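Local coordinates for UspA1 (Moraxella catarrhalis, PDB 3NTN), which acts as a trimeric autotransporter adhesin of the outer membrane, binding fibronectin and the host receptor CEACAM1, at the interface of chains A and B. Sequence-based numbering; all coordinates share one arbitrary frame. Chains: chain A/B, UspA1.

Two stretches of one subunit boundary in the UspA1 trimer are described, with the centres of their C-alpha atoms about 52 Å apart. Contact 2 lies in the head, where loop residues of chain A meet short strands and a loop residue of chain B. Contact 1 lies in what is probably the neck and adjoining coiled-coil stalk, where helices 182-217 of both chains meet and strand 137-139 of chain B joins them. No residue belongs to both. Contact 1 is apolar, whereas contact 2 mixes carbon packing with charged and amide pairs, so different chemistry joins the same two chains along the fibre.

Contact 1: the interface of chains A and B. Residues chain A 185, 187-189, 192; chain B 139, 185, 188, 192.
B:Leu188 pushes its isobutyl tip into the side of helix 182-217 of chain A, in the helical coiled coil of the trimer. CG is anti to the backbone N (chi1 180°), which extends the side chain towards chain A, and chi2 of 54° sets its two methyls against different residues. CD2 packs 3.8 Å from A:Leu185 CD1, whereas CD1 lies 3.8 Å from A:Val192 CG2, about two turns further on. Between them A:Ala189 contributes its small CB, 3.9 Å from B:Leu188 CD1. The side chain runs in the opposite sense to those of A:Leu185 and A:Val192, sliding past each rather than meeting it end-on.

Like meets like along the core: the CD1 methyls of A:Leu185 and B:Leu185 are 3.7 Å apart, and A:Val192 CG2 touches B:Val192 CG2 at 3.6 Å with the two side chains nearly perpendicular. Positions 185, 188 and 192 follow the three-then-four spacing of a heptad core.

A:Leu188 has chain B on two sides. Its CG and CD2 pack against B:Leu188 CD2, while its CD1 faces B:Leu139, which reaches in from strand 137-139 and may help anchor this segment to the neighbouring helix. B:Leu139 meets the helix through one branch, CD2, which rests 3.9 Å from A:Leu188 CA and 3.8 Å from the carbonyl O of A:Ala187.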
loop_
_atom_site.group_PDB
_atom_site.type_symbol
_atom_site.label_atom_id
_atom_site.label_comp_id
_atom_site.label_asym_id
_atom_site.label_seq_id
_atom_site.Cartn_x
_atom_site.Cartn_y
_atom_site.Cartn_z
ATOM N N LEU A 185 -11.001 -16.349 1.527
ATOM C CA LEU A 185 -10.923 -17.151 2.734
ATOM C C LEU A 185 -12.284 -17.724 3.088
ATOM O O LEU A 185 -12.393 -18.864 3.463
ATOM C CB LEU A 185 -10.325 -16.354 3.922
ATOM C CG LEU A 185 -9.900 -17.224 5.112
ATOM C CD1 LEU A 185 -8.655 -18.091 4.786
ATOM C CD2 LEU A 185 -9.675 -16.406 6.364
ATOM N N ALA A 187 -14.721 -18.379 1.024
ATOM C CA ALA A 187 -14.977 -19.481 0.071
ATOM C C ALA A 187 -14.283 -20.788 0.444
ATOM O O ALA A 187 -14.907 -21.841 0.374
ATOM C CB ALA A 187 -14.629 -19.065 -1.372
ATOM N N LEU A 188 -12.997 -20.752 0.814
ATOM C CA LEU A 188 -12.360 -21.989 1.272
ATOM C C LEU A 188 -12.988 -22.519 2.595
ATOM O O LEU A 188 -13.122 -23.732 2.772
ATOM C CB LEU A 188 -10.849 -21.798 1.477
ATOM C CG LEU A 188 -10.101 -23.058 1.908
ATOM C CD1 LEU A 188 -10.376 -24.212 0.919
ATOM C CD2 LEU A 188 -8.584 -22.812 2.103
ATOM N N ALA A 189 -13.343 -21.602 3.507
ATOM C CA ALA A 189 -13.907 -21.966 4.796
ATOM C C ALA A 189 -15.275 -22.658 4.678
ATOM O O ALA A 189 -15.573 -23.512 5.520
ATOM C CB ALA A 189 -14.017 -20.770 5.708
ATOM N N VAL A 192 -14.459 -26.155 4.127
ATOM C CA VAL A 192 -13.952 -26.737 5.398
ATOM C C VAL A 192 -15.108 -27.065 6.348
ATOM O O VAL A 192 -15.164 -28.145 6.940
ATOM C CB VAL A 192 -12.939 -25.797 6.110
ATOM C CG1 VAL A 192 -12.582 -26.284 7.563
ATOM C CG2 VAL A 192 -11.747 -25.609 5.291
ATOM N N LEU B 139 -13.454 -23.496 -5.873
ATOM C CA LEU B 139 -13.754 -22.308 -5.028
ATOM C C LEU B 139 -14.431 -21.243 -5.891
ATOM O O LEU B 139 -13.901 -20.881 -6.945
ATOM C CB LEU B 139 -12.485 -21.754 -4.388
ATOM C CG LEU B 139 -11.740 -22.789 -3.534
ATOM C CD1 LEU B 139 -10.366 -22.248 -3.008
ATOM C CD2 LEU B 139 -12.615 -23.218 -2.374
ATOM N N LEU B 185 -5.703 -17.010 8.307
ATOM C CA LEU B 185 -5.413 -18.269 7.658
ATOM C C LEU B 185 -5.052 -19.335 8.679
ATOM O O LEU B 185 -5.470 -20.479 8.547
ATOM C CB LEU B 185 -4.308 -18.120 6.625
ATOM C CG LEU B 185 -4.041 -19.343 5.695
ATOM C CD1 LEU B 185 -5.155 -19.375 4.659
ATOM C CD2 LEU B 185 -2.739 -19.228 4.977
ATOM N N LEU B 188 -8.310 -20.714 10.266
ATOM C CA LEU B 188 -8.946 -21.700 9.408
ATOM C C LEU B 188 -8.117 -23.024 9.326
ATOM O O LEU B 188 -8.681 -24.139 9.290
ATOM C CB LEU B 188 -9.188 -21.125 7.999
ATOM C CG LEU B 188 -9.851 -22.106 7.030
ATOM C CD1 LEU B 188 -11.159 -22.641 7.656
ATOM C CD2 LEU B 188 -10.066 -21.545 5.583
ATOM N N VAL B 192 -8.907 -27.178 9.755
ATOM C CA VAL B 192 -8.526 -28.168 8.709
ATOM C C VAL B 192 -7.694 -29.301 9.292
ATOM O O VAL B 192 -7.943 -30.483 9.028
ATOM C CB VAL B 192 -7.774 -27.504 7.529
ATOM C CG1 VAL B 192 -7.202 -28.547 6.497
ATOM C CG2 VAL B 192 -8.687 -26.519 6.855
#

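Contact 2: the interface of chains A and B. Residues chain A 23, 38, 52-53, 67; chain B 44-45, 59, 73.
B:Ile59 points its ethyl arm at the backbone of A:Gly53, CD1 standing 3.6 Å from the glycine CA, in the left-handed parallel beta-roll of the YadA-like head. CG1 is anti to the carbonyl carbon (chi1 -66°) and CD1 extends on from it, which carries the tip to the glycine and along A:Asp38, whose CB lies 4.0 Å from B:Ile59 CG1. A:Asn23, A:Asp38, A:Gly53 and A:Asn67 recur every 14 or 15 residues with similar positive-phi backbones, as expected of equivalent turns in successive coils.

Next to the isoleucine, B:Arg45 forms a salt bridge and hydrogen bond with A:Asp38, NE to OD2 at 2.6 Å. The acceptor lies almost in the guanidinium plane, but NE approaches from above the carboxylate plane, 37° out of it. The bend at chi3 of the arginine brings NE to this oxygen, while its CB lies against the carboxylate carbon. The other oxygen, OD1, takes the amide N-H of A:Asn23 ND2 at 2.6 Å, nearly in line with its C-O bond; the asparagine, from the same chain, is placed to limit rotation of the carboxylate.

On the opposite flank of the isoleucine, B:Asn73 ND2 donates to A:Asn67 OD1 at 3.0 Å, from above the carbonyl plane, with the two amides turned 84° apart. Beyond A:Asp38, a water links the carbonyl O of A:Asn23, 2.7 Å from it, to the backbone N of B:Gly44 at 3.0 Å.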
loop_
_atom_site.group_PDB
_atom_site.type_symbol
_atom_site.label_atom_id
_atom_site.label_comp_id
_atom_site.label_asym_id
_atom_site.label_seq_id
_atom_site.Cartn_x
_atom_site.Cartn_y
_atom_site.Cartn_z
ATOM N N ASN A 23 24.644 25.465 -7.666
ATOM C CA ASN A 23 23.261 25.380 -8.216
ATOM C C ASN A 23 22.165 25.225 -7.163
ATOM O O ASN A 23 21.011 24.803 -7.483
ATOM C CB ASN A 23 23.066 24.252 -9.249
ATOM C CG ASN A 23 24.207 24.119 -10.234
ATOM O OD1 ASN A 23 24.676 25.094 -10.846
ATOM N ND2 ASN A 23 24.638 22.886 -10.432
ATOM N N ASP A 38 23.011 21.245 -6.322
ATOM C CA ASP A 38 21.675 21.068 -6.887
ATOM C C ASP A 38 20.590 20.882 -5.799
ATOM O O ASP A 38 19.532 20.251 -6.072
ATOM C CB ASP A 38 21.619 19.849 -7.875
ATOM C CG ASP A 38 22.723 19.899 -8.966
ATOM O OD1 ASP A 38 23.116 21.013 -9.358
ATOM O OD2 ASP A 38 23.187 18.825 -9.450
ATOM N N LYS A 52 23.120 15.957 -2.407
ATOM C CA LYS A 52 23.007 16.276 -3.837
ATOM C C LYS A 52 21.564 16.078 -4.365
ATOM O O LYS A 52 20.946 15.046 -4.112
ATOM C CB LYS A 52 24.034 15.539 -4.710
ATOM C CG LYS A 52 25.423 15.439 -4.080
ATOM C CD LYS A 52 26.507 15.229 -5.123
ATOM C CE LYS A 52 27.750 14.509 -4.562
ATOM N NZ LYS A 52 27.844 14.450 -3.054
ATOM N N GLY A 53 21.044 17.081 -5.080
ATOM C CA GLY A 53 19.728 17.010 -5.710
ATOM C C GLY A 53 18.557 16.834 -4.766
ATOM O O GLY A 53 17.461 16.357 -5.164
ATOM N N ASN A 67 19.604 12.860 -3.282
ATOM C CA ASN A 67 18.238 12.719 -3.808
ATOM C C ASN A 67 17.128 12.611 -2.749
ATOM O O ASN A 67 16.021 12.322 -3.075
ATOM C CB ASN A 67 18.155 11.568 -4.826
ATOM C CG ASN A 67 19.329 11.551 -5.764
ATOM O OD1 ASN A 67 19.638 12.553 -6.402
ATOM N ND2 ASN A 67 19.980 10.409 -5.874
ATOM N N GLY B 44 17.099 22.518 -8.554
ATOM C CA GLY B 44 17.878 21.378 -8.975
ATOM C C GLY B 44 18.398 21.664 -10.360
ATOM O O GLY B 44 18.672 22.809 -10.698
ATOM N N ARG B 45 18.493 20.630 -11.183
ATOM C CA ARG B 45 19.350 20.647 -12.367
ATOM C C ARG B 45 18.744 19.776 -13.437
ATOM O O ARG B 45 18.329 18.666 -13.159
ATOM C CB ARG B 45 20.743 20.103 -12.001
ATOM C CG ARG B 45 21.733 20.001 -13.227
ATOM C CD ARG B 45 23.226 19.867 -12.827
ATOM N NE ARG B 45 23.514 18.666 -12.028
ATOM C CZ ARG B 45 23.843 17.476 -12.538
ATOM N NH1 ARG B 45 23.904 17.312 -13.853
ATOM N NH2 ARG B 45 24.100 16.432 -11.737
ATOM N N ILE B 59 16.960 16.339 -9.688
ATOM C CA ILE B 59 17.831 16.247 -10.802
ATOM C C ILE B 59 17.201 15.420 -11.924
ATOM O O ILE B 59 16.766 14.257 -11.718
ATOM C CB ILE B 59 19.180 15.648 -10.398
ATOM C CG1 ILE B 59 19.915 16.575 -9.450
ATOM C CG2 ILE B 59 20.041 15.336 -11.647
ATOM C CD1 ILE B 59 21.157 15.915 -8.820
ATOM N N ASN B 73 15.122 12.220 -8.316
ATOM C CA ASN B 73 16.081 12.047 -9.386
ATOM C C ASN B 73 15.570 11.158 -10.540
ATOM O O ASN B 73 15.264 9.973 -10.346
ATOM C CB ASN B 73 17.353 11.456 -8.831
ATOM C CG ASN B 73 18.553 11.568 -9.838
ATOM O OD1 ASN B 73 18.433 11.229 -11.016
ATOM N ND2 ASN B 73 19.680 12.072 -9.361
HETATM O O HOH W 1 18.509 24.277 -6.632
#